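Local coordinates for glycoside hydrolase YxiA (Bacillus licheniformis, PDB 3LV4), which probably hydrolyses O-glycosyl bonds in L-arabinan as a calcium-binding family 43 glycoside hydrolase related to arabinan endo-1,5-alpha-L-arabinosidases, at residues 322-327 against 412-417; 122-127 against 144-149; 284-289 against 309-314; 211-216 against 233-238. All blocks are in the same frame, centred on the assembly; numbering follows the deposited sequence.

Contact 1 of 4, residues 322-327 against 412-417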
loop_
_atom_site.group_PDB
_atom_site.type_symbol
_atom_site.label_atom_id
_atom_site.label_comp_id
_atom_site.label_asym_id
_atom_site.label_seq_id
_atom_site.Cartn_x
_atom_site.Cartn_y
_atom_site.Cartn_z
ATOM N N VAL A 322 -1.164 7.463 7.922
ATOM C CA VAL A 322 0.206 7.577 7.453
ATOM C C VAL A 322 1.123 7.012 8.523
ATOM O O VAL A 322 1.068 7.460 9.668
ATOM C CB VAL A 322 0.588 9.057 7.205
ATOM C CG1 VAL A 322 2.037 9.175 6.721
ATOM C CG2 VAL A 322 -0.367 9.684 6.193
ATOM N N HIS A 323 1.946 6.023 8.160
ATOM C CA HIS A 323 2.975 5.498 9.072
ATOM C C HIS A 323 4.350 5.622 8.451
ATOM O O HIS A 323 4.535 5.324 7.270
ATOM C CB HIS A 323 2.737 4.018 9.422
ATOM C CG HIS A 323 1.561 3.783 10.323
ATOM N ND1 HIS A 323 1.619 2.946 11.417
ATOM C CD2 HIS A 323 0.300 4.277 10.286
ATOM C CE1 HIS A 323 0.436 2.928 12.014
ATOM N NE2 HIS A 323 -0.378 3.724 11.350
ATOM N N GLN A 324 5.323 6.040 9.254
ATOM C CA GLN A 324 6.697 6.077 8.799
ATOM C C GLN A 324 7.190 4.670 8.469
ATOM O O GLN A 324 6.869 3.710 9.173
ATOM C CB GLN A 324 7.588 6.731 9.860
ATOM C CG GLN A 324 8.999 6.950 9.404
ATOM C CD GLN A 324 9.748 7.970 10.244
ATOM O OE1 GLN A 324 9.260 8.458 11.280
ATOM N NE2 GLN A 324 10.940 8.298 9.806
ATOM N N LEU A 325 7.951 4.553 7.382
ATOM C CA LEU A 325 8.619 3.304 7.023
ATOM C C LEU A 325 10.085 3.374 7.410
ATOM O O LEU A 325 10.775 4.348 7.089
ATOM C CB LEU A 325 8.513 3.045 5.514
ATOM C CG LEU A 325 7.150 2.641 4.948
ATOM C CD1 LEU A 325 7.121 2.816 3.422
ATOM C CD2 LEU A 325 6.812 1.204 5.339
ATOM N N LEU A 326 10.559 2.333 8.087
ATOM C CA LEU A 326 11.953 2.243 8.499
ATOM C C LEU A 326 12.596 1.141 7.670
ATOM O O LEU A 326 11.897 0.372 7.016
ATOM C CB LEU A 326 12.041 1.931 9.998
ATOM C CG LEU A 326 11.128 2.812 10.864
ATOM C CD1 LEU A 326 11.099 2.357 12.318
ATOM C CD2 LEU A 326 11.535 4.285 10.764
HETATM N N MSE A 327 13.918 1.075 7.662
HETATM C CA MSE A 327 14.611 0.079 6.840
HETATM C C MSE A 327 15.476 -0.823 7.714
HETATM O O MSE A 327 16.378 -0.345 8.412
HETATM C CB MSE A 327 15.473 0.764 5.782
HETATM C CG MSE A 327 16.011 -0.169 4.720
HETATM SE SE MSE A 327 14.605 -0.906 3.553
HETATM C CE MSE A 327 14.319 0.621 2.343
ATOM N N VAL A 412 13.740 -2.274 13.636
ATOM C CA VAL A 412 14.204 -0.949 14.013
ATOM C C VAL A 412 13.405 -0.434 15.209
ATOM O O VAL A 412 12.185 -0.645 15.278
ATOM C CB VAL A 412 14.063 0.038 12.821
ATOM C CG1 VAL A 412 14.657 1.392 13.180
ATOM C CG2 VAL A 412 14.766 -0.517 11.578
ATOM N N PHE A 413 14.098 0.209 16.156
ATOM C CA PHE A 413 13.473 0.900 17.293
ATOM C C PHE A 413 13.134 2.346 16.917
ATOM O O PHE A 413 13.901 3.011 16.215
ATOM C CB PHE A 413 14.440 0.976 18.488
ATOM C CG PHE A 413 14.620 -0.313 19.260
ATOM C CD1 PHE A 413 13.617 -0.799 20.085
ATOM C CD2 PHE A 413 15.835 -0.993 19.220
ATOM C CE1 PHE A 413 13.802 -1.967 20.826
ATOM C CE2 PHE A 413 16.032 -2.159 19.957
ATOM C CZ PHE A 413 15.017 -2.647 20.762
ATOM N N LEU A 414 12.010 2.852 17.418
ATOM C CA LEU A 414 11.601 4.223 17.129
ATOM C C LEU A 414 10.727 4.761 18.252
ATOM O O LEU A 414 9.739 4.128 18.626
ATOM C CB LEU A 414 10.814 4.268 15.819
ATOM C CG LEU A 414 10.339 5.652 15.365
ATOM C CD1 LEU A 414 11.550 6.571 15.053
ATOM C CD2 LEU A 414 9.387 5.547 14.168
ATOM N N ARG A 415 11.080 5.925 18.795
ATOM C CA ARG A 415 10.193 6.583 19.751
ATOM C C ARG A 415 9.029 7.222 19.006
ATOM O O ARG A 415 9.224 7.927 18.020
ATOM C CB ARG A 415 10.934 7.657 20.549
ATOM C CG ARG A 415 12.004 7.130 21.468
ATOM C CD ARG A 415 12.580 8.271 22.310
ATOM N NE ARG A 415 13.641 7.826 23.210
ATOM C CZ ARG A 415 14.894 7.585 22.831
ATOM N NH1 ARG A 415 15.243 7.728 21.557
ATOM N NH2 ARG A 415 15.797 7.188 23.720
ATOM N N GLN A 416 7.818 6.985 19.496
ATOM C CA GLN A 416 6.618 7.431 18.815
ATOM C C GLN A 416 5.605 8.012 19.778
ATOM O O GLN A 416 5.691 7.806 20.987
ATOM C CB GLN A 416 5.959 6.257 18.103
ATOM C CG GLN A 416 6.750 5.705 16.952
ATOM C CD GLN A 416 5.841 5.036 15.951
ATOM O OE1 GLN A 416 5.425 3.894 16.137
ATOM N NE2 GLN A 416 5.502 5.756 14.894
ATOM N N TRP A 417 4.635 8.725 19.218
ATOM C CA TRP A 417 3.467 9.168 19.950
ATOM C C TRP A 417 2.382 8.091 19.906
ATOM O O TRP A 417 2.006 7.618 18.833
ATOM C CB TRP A 417 2.939 10.450 19.306
ATOM C CG TRP A 417 1.704 11.003 19.923
ATOM C CD1 TRP A 417 0.435 10.959 19.415
ATOM C CD2 TRP A 417 1.615 11.707 21.166
ATOM N NE1 TRP A 417 -0.440 11.593 20.269
ATOM C CE2 TRP A 417 0.261 12.059 21.350
ATOM C CE3 TRP A 417 2.548 12.070 22.141
ATOM C CZ2 TRP A 417 -0.179 12.759 22.466
ATOM C CZ3 TRP A 417 2.108 12.761 23.246
ATOM C CH2 TRP A 417 0.757 13.098 23.402
#
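Leu-326 meets Val-412 and Leu-414 where a blade of the five-bladed beta-propeller characteristic of family 43 packs against the C-terminal lipocalin-like domain. Strand 322-327 belongs to the four-stranded antiparallel sheet of the propeller, and 412-417 to the lipocalin-like part. Their axes stay 8.1 Å apart and run at 144°, so the strands face each other through side chains instead of pairing at their edges. The tight part is small and apolar. Leu-326 has CG anti to the carbonyl carbon (chi1 -47°), which sends CD1 across the gap to the CG1 methyl of Val-412 at 3.8 Å. The same CD1 also rests on CB of Leu-414, 4.0 Å away. Further back on the leucine, CB of Leu-326 lies 4.0 Å from CB of Val-412, so the valine meets the leucine both at its root and at its tip, the two side chains crossing at a slant.

On one flank of this cluster the fit slackens: the extended side chain of Gln-324 crosses that of Leu-414 at about a right angle and only brushes its CD2 methyl. On the other, the contact is thinner and more exposed. The partly exposed selenomethionine Met-327 starts its side chain away from 412-417 and meets it through its backbone. Each strand is bonded to neighbours in its own sheet: Leu-326 through its backbone to Val-334, and Leu-414 O to Thr-427 OG1. At the Met-327 end a single methyl, Val-412 CG2, touches the carbonyl oxygen of Met-327 at 3.6 Å.

Contact 2 of 4, residues 122-127 against 144-149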
loop_
_atom_site.group_PDB
_atom_site.type_symbol
_atom_site.label_atom_id
_atom_site.label_comp_id
_atom_site.label_asym_id
_atom_site.label_seq_id
_atom_site.Cartn_x
_atom_site.Cartn_y
_atom_site.Cartn_z
ATOM N N ILE A 122 -9.719 6.602 -23.171
ATOM C CA ILE A 122 -9.530 5.250 -22.655
ATOM C C ILE A 122 -8.436 4.544 -23.445
ATOM O O ILE A 122 -8.395 4.653 -24.676
ATOM C CB ILE A 122 -10.827 4.433 -22.819
ATOM C CG1 ILE A 122 -11.967 5.066 -21.997
ATOM C CG2 ILE A 122 -10.582 2.958 -22.466
ATOM C CD1 ILE A 122 -13.350 4.482 -22.283
ATOM N N PHE A 123 -7.563 3.808 -22.759
ATOM C CA PHE A 123 -6.492 3.087 -23.457
ATOM C C PHE A 123 -6.378 1.607 -23.079
ATOM O O PHE A 123 -5.606 0.875 -23.688
ATOM C CB PHE A 123 -5.128 3.804 -23.331
ATOM C CG PHE A 123 -4.600 3.897 -21.918
ATOM C CD1 PHE A 123 -3.831 2.866 -21.378
ATOM C CD2 PHE A 123 -4.858 5.012 -21.142
ATOM C CE1 PHE A 123 -3.334 2.946 -20.090
ATOM C CE2 PHE A 123 -4.363 5.107 -19.837
ATOM C CZ PHE A 123 -3.602 4.080 -19.310
ATOM N N LEU A 124 -7.156 1.169 -22.090
ATOM C CA LEU A 124 -7.211 -0.246 -21.734
ATOM C C LEU A 124 -8.643 -0.602 -21.343
ATOM O O LEU A 124 -9.326 0.195 -20.704
ATOM C CB LEU A 124 -6.253 -0.543 -20.570
ATOM C CG LEU A 124 -5.155 -1.605 -20.667
ATOM C CD1 LEU A 124 -4.427 -1.609 -21.987
ATOM C CD2 LEU A 124 -4.172 -1.461 -19.498
ATOM N N LYS A 125 -9.099 -1.790 -21.743
ATOM C CA LYS A 125 -10.403 -2.292 -21.317
ATOM C C LYS A 125 -10.288 -3.744 -20.893
ATOM O O LYS A 125 -9.430 -4.470 -21.397
ATOM C CB LYS A 125 -11.431 -2.197 -22.452
ATOM C CG LYS A 125 -11.954 -0.799 -22.747
ATOM C CD LYS A 125 -12.904 -0.841 -23.955
ATOM C CE LYS A 125 -13.648 0.467 -24.145
ATOM N NZ LYS A 125 -14.402 0.479 -25.435
ATOM N N SER A 126 -11.149 -4.157 -19.965
ATOM C CA SER A 126 -11.259 -5.562 -19.591
ATOM C C SER A 126 -12.731 -5.941 -19.524
ATOM O O SER A 126 -13.610 -5.064 -19.503
ATOM C CB SER A 126 -10.560 -5.839 -18.255
ATOM O OG SER A 126 -10.995 -4.968 -17.230
ATOM N N GLY A 127 -13.003 -7.241 -19.523
ATOM C CA GLY A 127 -14.362 -7.717 -19.367
ATOM C C GLY A 127 -15.199 -7.666 -20.631
ATOM O O GLY A 127 -16.418 -7.872 -20.569
ATOM N N PRO A 144 -5.750 -9.033 -16.870
ATOM C CA PRO A 144 -6.017 -8.201 -15.694
ATOM C C PRO A 144 -7.411 -7.594 -15.730
ATOM O O PRO A 144 -8.062 -7.592 -16.777
ATOM C CB PRO A 144 -4.968 -7.086 -15.822
ATOM C CG PRO A 144 -4.773 -6.953 -17.306
ATOM C CD PRO A 144 -4.829 -8.379 -17.818
ATOM N N ASN A 145 -7.868 -7.129 -14.569
ATOM C CA ASN A 145 -8.937 -6.148 -14.464
ATOM C C ASN A 145 -8.209 -4.812 -14.546
ATOM O O ASN A 145 -7.285 -4.580 -13.772
ATOM C CB ASN A 145 -9.635 -6.286 -13.103
ATOM C CG ASN A 145 -10.875 -5.410 -12.980
ATOM O OD1 ASN A 145 -11.452 -5.262 -11.890
ATOM N ND2 ASN A 145 -11.298 -4.835 -14.092
ATOM N N VAL A 146 -8.588 -3.950 -15.489
ATOM C CA VAL A 146 -7.798 -2.747 -15.773
ATOM C C VAL A 146 -8.083 -1.593 -14.807
ATOM O O VAL A 146 -8.606 -0.538 -15.190
ATOM C CB VAL A 146 -7.916 -2.307 -17.259
ATOM C CG1 VAL A 146 -7.419 -3.427 -18.162
ATOM C CG2 VAL A 146 -9.364 -1.932 -17.624
ATOM N N VAL A 147 -7.700 -1.805 -13.550
ATOM C CA VAL A 147 -7.939 -0.837 -12.495
ATOM C C VAL A 147 -6.670 -0.686 -11.643
ATOM O O VAL A 147 -5.659 -1.348 -11.898
ATOM C CB VAL A 147 -9.125 -1.278 -11.597
ATOM C CG1 VAL A 147 -10.402 -1.395 -12.423
ATOM C CG2 VAL A 147 -8.813 -2.618 -10.889
ATOM N N ASP A 148 -6.719 0.197 -10.650
ATOM C CA ASP A 148 -5.637 0.328 -9.670
ATOM C C ASP A 148 -4.247 0.617 -10.251
ATOM O O ASP A 148 -3.284 -0.052 -9.892
ATOM C CB ASP A 148 -5.546 -0.935 -8.797
ATOM C CG ASP A 148 -6.748 -1.122 -7.897
ATOM O OD1 ASP A 148 -7.721 -0.339 -8.005
ATOM O OD2 ASP A 148 -6.712 -2.071 -7.074
ATOM N N PRO A 149 -4.125 1.637 -11.116
ATOM C CA PRO A 149 -2.801 1.967 -11.651
ATOM C C PRO A 149 -1.892 2.712 -10.667
ATOM O O PRO A 149 -2.360 3.417 -9.767
ATOM C CB PRO A 149 -3.138 2.912 -12.806
ATOM C CG PRO A 149 -4.386 3.625 -12.301
ATOM C CD PRO A 149 -5.180 2.503 -11.680
#
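Ser-126 OG takes two N-H groups from the loop 144-149 and itself bonds to Pro-101 O. Val-146 N reaches it at 3.1 Å along a nearly straight line (166°), and Asn-145 ND2 at 3.2 Å with a more bent approach (144°), the hydroxyl lying close to the amide plane. With chi1 at 53°, OG sits between the backbone N and the carbonyl carbon of Ser-126, while CB touches Pro-144 O at 3.4 Å. Beside this polar grip Val-146 lays its two methyls along the strand: CG1 packs on Leu-124 CG at 3.8 Å, and CG2 lies 3.5 Å from Ser-126 OG. Val-146 is the centre of an inverse gamma turn, closed by Val-147 N to Asn-145 O at 2.8 Å. In the five-bladed propeller of this family, 122-126 is in an edge strand of one blade, and the loop leads into 150-153, an edge strand of the next. A classic beta bulge, Phe-123 and Leu-124 opposite Leu-105, lies at the Leu-124 end of the contact. Farther out, Asn-145 ND2 bonds to Ser-103 OG. Asp-148, predicted to tune and orient the proton donor, follows on the same loop; its OD2 accepts a weak hydrogen bond from Gly-202 N.

Contact 3 of 4, residues 284-289 against 309-314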
loop_
_atom_site.group_PDB
_atom_site.type_symbol
_atom_site.label_atom_id
_atom_site.label_comp_id
_atom_site.label_asym_id
_atom_site.label_seq_id
_atom_site.Cartn_x
_atom_site.Cartn_y
_atom_site.Cartn_z
ATOM N N ASN A 284 -8.725 0.959 20.360
ATOM C CA ASN A 284 -8.747 1.301 18.945
ATOM C C ASN A 284 -8.148 0.151 18.143
ATOM O O ASN A 284 -8.466 -1.014 18.408
ATOM C CB ASN A 284 -8.004 2.615 18.720
ATOM C CG ASN A 284 -8.567 3.740 19.582
ATOM O OD1 ASN A 284 -9.775 3.785 19.840
ATOM N ND2 ASN A 284 -7.699 4.640 20.044
ATOM N N GLY A 285 -7.278 0.464 17.182
ATOM C CA GLY A 285 -6.701 -0.553 16.312
ATOM C C GLY A 285 -7.133 -0.378 14.864
ATOM O O GLY A 285 -7.877 0.558 14.556
ATOM N N TYR A 286 -6.662 -1.265 13.982
ATOM C CA TYR A 286 -7.003 -1.219 12.554
ATOM C C TYR A 286 -7.644 -2.524 12.082
ATOM O O TYR A 286 -7.280 -3.611 12.544
ATOM C CB TYR A 286 -5.762 -0.999 11.664
ATOM C CG TYR A 286 -5.037 0.325 11.795
ATOM C CD1 TYR A 286 -5.596 1.399 12.478
ATOM C CD2 TYR A 286 -3.780 0.491 11.219
ATOM C CE1 TYR A 286 -4.907 2.612 12.584
ATOM C CE2 TYR A 286 -3.090 1.682 11.311
ATOM C CZ TYR A 286 -3.652 2.737 11.998
ATOM O OH TYR A 286 -2.944 3.912 12.091
ATOM N N VAL A 287 -8.569 -2.399 11.130
ATOM C CA VAL A 287 -9.182 -3.533 10.452
ATOM C C VAL A 287 -9.023 -3.318 8.950
ATOM O O VAL A 287 -9.305 -2.231 8.443
ATOM C CB VAL A 287 -10.694 -3.654 10.804
ATOM C CG1 VAL A 287 -11.382 -4.706 9.939
ATOM C CG2 VAL A 287 -10.869 -3.989 12.273
ATOM N N SER A 288 -8.562 -4.351 8.247
ATOM C CA SER A 288 -8.281 -4.258 6.811
ATOM C C SER A 288 -7.504 -3.008 6.372
ATOM O O SER A 288 -7.906 -2.321 5.435
ATOM C CB SER A 288 -9.569 -4.394 5.994
ATOM O OG SER A 288 -10.081 -5.723 6.073
ATOM N N PRO A 289 -6.375 -2.715 7.036
ATOM C CA PRO A 289 -5.554 -1.605 6.535
ATOM C C PRO A 289 -4.933 -2.003 5.190
ATOM O O PRO A 289 -4.432 -3.120 5.061
ATOM C CB PRO A 289 -4.480 -1.454 7.622
ATOM C CG PRO A 289 -4.364 -2.834 8.223
ATOM C CD PRO A 289 -5.769 -3.379 8.208
ATOM N N THR A 309 -7.793 2.649 6.223
ATOM C CA THR A 309 -8.047 1.554 7.134
ATOM C C THR A 309 -9.433 1.664 7.728
ATOM O O THR A 309 -9.980 2.755 7.847
ATOM C CB THR A 309 -6.964 1.453 8.238
ATOM O OG1 THR A 309 -7.159 0.246 8.988
ATOM C CG2 THR A 309 -7.011 2.660 9.182
ATOM N N ARG A 310 -10.006 0.509 8.057
ATOM C CA ARG A 310 -11.204 0.442 8.869
ATOM C C ARG A 310 -10.761 0.236 10.323
ATOM O O ARG A 310 -9.562 0.217 10.596
ATOM C CB ARG A 310 -12.122 -0.666 8.353
ATOM C CG ARG A 310 -12.813 -0.283 7.038
ATOM C CD ARG A 310 -12.978 -1.473 6.077
ATOM N NE ARG A 310 -13.909 -1.146 4.991
ATOM C CZ ARG A 310 -13.581 -0.476 3.887
ATOM N NH1 ARG A 310 -12.330 -0.074 3.690
ATOM N NH2 ARG A 310 -14.510 -0.208 2.977
ATOM N N PHE A 311 -11.710 0.102 11.248
ATOM C CA PHE A 311 -11.388 0.148 12.678
ATOM C C PHE A 311 -12.260 -0.818 13.457
ATOM O O PHE A 311 -13.441 -0.966 13.156
ATOM C CB PHE A 311 -11.643 1.549 13.249
ATOM C CG PHE A 311 -10.991 2.654 12.476
ATOM C CD1 PHE A 311 -11.709 3.360 11.515
ATOM C CD2 PHE A 311 -9.670 3.004 12.720
ATOM C CE1 PHE A 311 -11.115 4.391 10.798
ATOM C CE2 PHE A 311 -9.067 4.033 12.014
ATOM C CZ PHE A 311 -9.791 4.729 11.045
ATOM N N PRO A 312 -11.691 -1.458 14.490
ATOM C CA PRO A 312 -12.514 -2.394 15.252
ATOM C C PRO A 312 -13.796 -1.735 15.723
ATOM O O PRO A 312 -13.744 -0.644 16.290
ATOM C CB PRO A 312 -11.621 -2.738 16.445
ATOM C CG PRO A 312 -10.218 -2.610 15.885
ATOM C CD PRO A 312 -10.289 -1.442 14.946
ATOM N N GLY A 313 -14.932 -2.379 15.463
ATOM C CA GLY A 313 -16.215 -1.904 15.960
ATOM C C GLY A 313 -16.892 -0.783 15.182
ATOM O O GLY A 313 -18.017 -0.412 15.507
ATOM N N ARG A 314 -16.224 -0.248 14.158
ATOM C CA ARG A 314 -16.739 0.916 13.428
ATOM C C ARG A 314 -17.311 0.577 12.044
ATOM O O ARG A 314 -17.488 1.455 11.204
ATOM C CB ARG A 314 -15.664 2.009 13.330
ATOM C CG ARG A 314 -15.418 2.713 14.662
ATOM C CD ARG A 314 -14.307 3.761 14.592
ATOM N NE ARG A 314 -14.510 4.760 13.543
ATOM C CZ ARG A 314 -13.629 5.712 13.239
ATOM N NH1 ARG A 314 -12.479 5.794 13.906
ATOM N NH2 ARG A 314 -13.894 6.585 12.271
#
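Asn-284 enters by its backbone, its carbonyl oxygen lying against CG of the Pro-312 ring. Gly-285 comes closer: its O is 3.2 Å from Pro-312 CD and also meets the edge of the Phe-311 ring near CD2. At phi 115° and packed tight against Pro-312, Gly-285 has no side chain to fit in.

Tyr-286 starts its side chain away from 309-314, yet one ring face is covered. The CG2 methyl of Thr-309 stands over it in a CH-pi contact, 4.0 Å from the centroid, while OG1 of the same threonine touches Tyr-286 CB at 3.3 Å. The phenol oxygen is probably hydrogen-bonded to His-323 NE2.

Val-287 pairs with Arg-310 in an antiparallel hydrogen-bonded bridge. Val-287 N reaches Arg-310 O at 2.8 Å in a straight bond, but from above the carbonyl plane. That leaves an in-plane lone pair to Thr-309 OG1, which donates at 2.9 Å, so two donors grip one oxygen. The return bond, Arg-310 N to Val-287 O at 2.9 Å, is more bent (137°). Val-287 CG2 leans on Pro-312 CD at 3.7 Å.

At Val-287 and Ser-288 the chain turns a corner, Ser-288 OG held by Ala-224 O. Pro-289 then sets CB beside Thr-309. Arg-310 leads its guanidinium off to a salt bridge with Glu-316; its side chain is about 7 Å from that of Asp-15, the predicted proton acceptor. The contact lies at the open end of the antiparallel hairpin 285-296/303-310, where the chain passes into a blade of the family 43 beta-propeller.

Contact 4 of 4, residues 211-216 against 233-238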
loop_
_atom_site.group_PDB
_atom_site.type_symbol
_atom_site.label_atom_id
_atom_site.label_comp_id
_atom_site.label_asym_id
_atom_site.label_seq_id
_atom_site.Cartn_x
_atom_site.Cartn_y
_atom_site.Cartn_z
ATOM N N THR A 211 19.086 1.203 -0.472
ATOM C CA THR A 211 19.168 -0.228 -0.738
ATOM C C THR A 211 19.248 -0.511 -2.236
ATOM O O THR A 211 19.678 -1.593 -2.644
ATOM C CB THR A 211 17.943 -0.971 -0.183
ATOM O OG1 THR A 211 16.772 -0.523 -0.870
ATOM C CG2 THR A 211 17.784 -0.728 1.309
ATOM N N GLN A 212 18.826 0.472 -3.034
ATOM C CA GLN A 212 18.757 0.374 -4.499
ATOM C C GLN A 212 17.842 -0.743 -4.998
ATOM O O GLN A 212 18.054 -1.316 -6.077
ATOM C CB GLN A 212 20.152 0.281 -5.123
ATOM C CG GLN A 212 21.030 1.462 -4.741
ATOM C CD GLN A 212 22.311 1.529 -5.543
ATOM O OE1 GLN A 212 22.897 0.504 -5.881
ATOM N NE2 GLN A 212 22.754 2.743 -5.853
ATOM N N TYR A 213 16.814 -1.027 -4.207
ATOM C CA TYR A 213 15.732 -1.916 -4.623
ATOM C C TYR A 213 14.485 -1.123 -4.965
ATOM O O TYR A 213 14.204 -0.079 -4.348
ATOM C CB TYR A 213 15.352 -2.887 -3.507
ATOM C CG TYR A 213 16.306 -4.033 -3.309
ATOM C CD1 TYR A 213 16.264 -5.154 -4.133
ATOM C CD2 TYR A 213 17.231 -4.013 -2.275
ATOM C CE1 TYR A 213 17.136 -6.212 -3.933
ATOM C CE2 TYR A 213 18.103 -5.061 -2.073
ATOM C CZ TYR A 213 18.053 -6.155 -2.899
ATOM O OH TYR A 213 18.926 -7.197 -2.679
ATOM N N TYR A 214 13.743 -1.630 -5.946
ATOM C CA TYR A 214 12.356 -1.248 -6.140
ATOM C C TYR A 214 11.503 -2.162 -5.259
ATOM O O TYR A 214 11.683 -3.385 -5.257
ATOM C CB TYR A 214 11.940 -1.398 -7.608
ATOM C CG TYR A 214 12.675 -0.452 -8.523
ATOM C CD1 TYR A 214 13.928 -0.782 -9.032
ATOM C CD2 TYR A 214 12.126 0.773 -8.866
ATOM C CE1 TYR A 214 14.611 0.074 -9.860
ATOM C CE2 TYR A 214 12.802 1.649 -9.697
ATOM C CZ TYR A 214 14.046 1.292 -10.191
ATOM O OH TYR A 214 14.729 2.153 -11.014
ATOM N N TYR A 215 10.595 -1.564 -4.495
ATOM C CA TYR A 215 9.670 -2.331 -3.664
ATOM C C TYR A 215 8.273 -2.352 -4.250
ATOM O O TYR A 215 7.655 -1.303 -4.461
ATOM C CB TYR A 215 9.643 -1.793 -2.229
ATOM C CG TYR A 215 10.995 -1.896 -1.580
ATOM C CD1 TYR A 215 11.355 -3.026 -0.853
ATOM C CD2 TYR A 215 11.933 -0.879 -1.727
ATOM C CE1 TYR A 215 12.611 -3.131 -0.277
ATOM C CE2 TYR A 215 13.192 -0.978 -1.158
ATOM C CZ TYR A 215 13.522 -2.101 -0.434
ATOM O OH TYR A 215 14.772 -2.191 0.129
ATOM N N LEU A 216 7.787 -3.562 -4.515
ATOM C CA LEU A 216 6.421 -3.755 -4.983
ATOM C C LEU A 216 5.507 -3.966 -3.786
ATOM O O LEU A 216 5.503 -5.042 -3.179
ATOM C CB LEU A 216 6.349 -4.959 -5.918
ATOM C CG LEU A 216 4.958 -5.429 -6.354
ATOM C CD1 LEU A 216 4.240 -4.332 -7.156
ATOM C CD2 LEU A 216 5.099 -6.707 -7.177
ATOM N N VAL A 233 4.829 -6.821 0.626
ATOM C CA VAL A 233 5.848 -6.208 -0.209
ATOM C C VAL A 233 6.798 -7.274 -0.755
ATOM O O VAL A 233 6.973 -8.349 -0.151
ATOM C CB VAL A 233 6.608 -5.110 0.578
ATOM C CG1 VAL A 233 7.453 -5.732 1.708
ATOM C CG2 VAL A 233 7.453 -4.239 -0.360
ATOM N N ALA A 234 7.372 -6.981 -1.920
ATOM C CA ALA A 234 8.382 -7.815 -2.545
ATOM C C ALA A 234 9.384 -6.848 -3.157
ATOM O O ALA A 234 9.118 -5.643 -3.215
ATOM C CB ALA A 234 7.748 -8.700 -3.625
ATOM N N ARG A 235 10.535 -7.335 -3.604
ATOM C CA ARG A 235 11.537 -6.403 -4.120
ATOM C C ARG A 235 12.286 -6.929 -5.341
ATOM O O ARG A 235 12.337 -8.135 -5.590
ATOM C CB ARG A 235 12.537 -6.007 -3.022
ATOM C CG ARG A 235 13.542 -7.102 -2.678
ATOM C CD ARG A 235 14.376 -6.728 -1.467
ATOM N NE ARG A 235 15.383 -7.750 -1.194
ATOM C CZ ARG A 235 16.266 -7.694 -0.203
ATOM N NH1 ARG A 235 16.279 -6.661 0.633
ATOM N NH2 ARG A 235 17.140 -8.681 -0.049
ATOM N N SER A 236 12.865 -5.999 -6.089
ATOM C CA SER A 236 13.621 -6.302 -7.297
ATOM C C SER A 236 14.635 -5.193 -7.528
ATOM O O SER A 236 14.404 -4.051 -7.153
ATOM C CB SER A 236 12.682 -6.373 -8.508
ATOM O OG SER A 236 13.396 -6.695 -9.695
ATOM N N LYS A 237 15.757 -5.522 -8.154
ATOM C CA LYS A 237 16.689 -4.486 -8.583
ATOM C C LYS A 237 16.163 -3.735 -9.814
ATOM O O LYS A 237 16.688 -2.679 -10.167
ATOM C CB LYS A 237 18.082 -5.070 -8.842
ATOM C CG LYS A 237 18.796 -5.545 -7.571
ATOM C CD LYS A 237 19.153 -4.386 -6.645
ATOM C CE LYS A 237 20.073 -4.841 -5.503
ATOM N NZ LYS A 237 20.437 -3.715 -4.558
ATOM N N ASN A 238 15.121 -4.272 -10.448
ATOM C CA ASN A 238 14.512 -3.639 -11.625
ATOM C C ASN A 238 13.078 -3.202 -11.370
ATOM O O ASN A 238 12.353 -3.873 -10.650
ATOM C CB ASN A 238 14.507 -4.600 -12.808
ATOM C CG ASN A 238 15.833 -5.306 -12.988
ATOM O OD1 ASN A 238 15.895 -6.538 -13.020
ATOM N ND2 ASN A 238 16.898 -4.534 -13.108
HETATM O O HOH W 1 22.218 -2.113 -6.035
#
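Lys-237 NZ is gripped by three groups: Thr-211 O through a weak hydrogen bond of 3.0 Å, a water that bridges it to Gln-212 OE1, and the face of the Tyr-213 ring, whose centroid is 3.8 Å away. A bend at chi2 (-67°) folds the lysine back over the ring. Arg-235 covers the opposite face. Extended from CG to NE, it brings CD to 3.6 Å from the ring centroid and lays its guanidinium flat on the phenol end, planes 3° apart and centres 4.0 Å apart. Tyr-213 is thus sandwiched between two cations at the mouth of the antiparallel hairpin 213-220/230-236, in a blade of the propeller. Behind it the strands pair regularly, with Tyr-214 N to Ser-236 O at 2.8 Å and Leu-216 N to Ala-234 O at 2.8 Å. Tyr-215 lies beside Arg-235, its CB against Val-233 CG2. Ser-236 OG closes an ST turn by accepting from Asn-238 N, and bonds to Pro-242 O as well. Arg-235 NH1 is held by Gln-330 O, consistent with a fixed guanidinium. With the aromatic face and carbonyl oxygens around them, the two like charges are probably partly offset, and together they may make the Tyr-213 hydroxyl a slightly better donor.

Overall arrangement
Contact 2 joins two successive blades of the propeller, contacts 3 and 4 lie at the open ends of hairpins, and contact 1 joins the propeller to the C-terminal domain. Contact 1 touches two of the others: its His-323 NE2 lies 2.7 Å from Tyr-286 OH of contact 3, a probable hydrogen bond, and its Met-327 CE packs 3.6 Å from Tyr-215 OH of contact 4. Contact 2 stands apart, its nearest atoms about 9 Å from contact 4 and about 12 Å from contact 3. Several contacts come near the predicted catalytic residues: the Asn-145 side chain is about 7 Å from that of Glu-201, the predicted proton donor, and the side chain of Leu-216 of contact 4 about 10 Å from that of Asp-148 of contact 2.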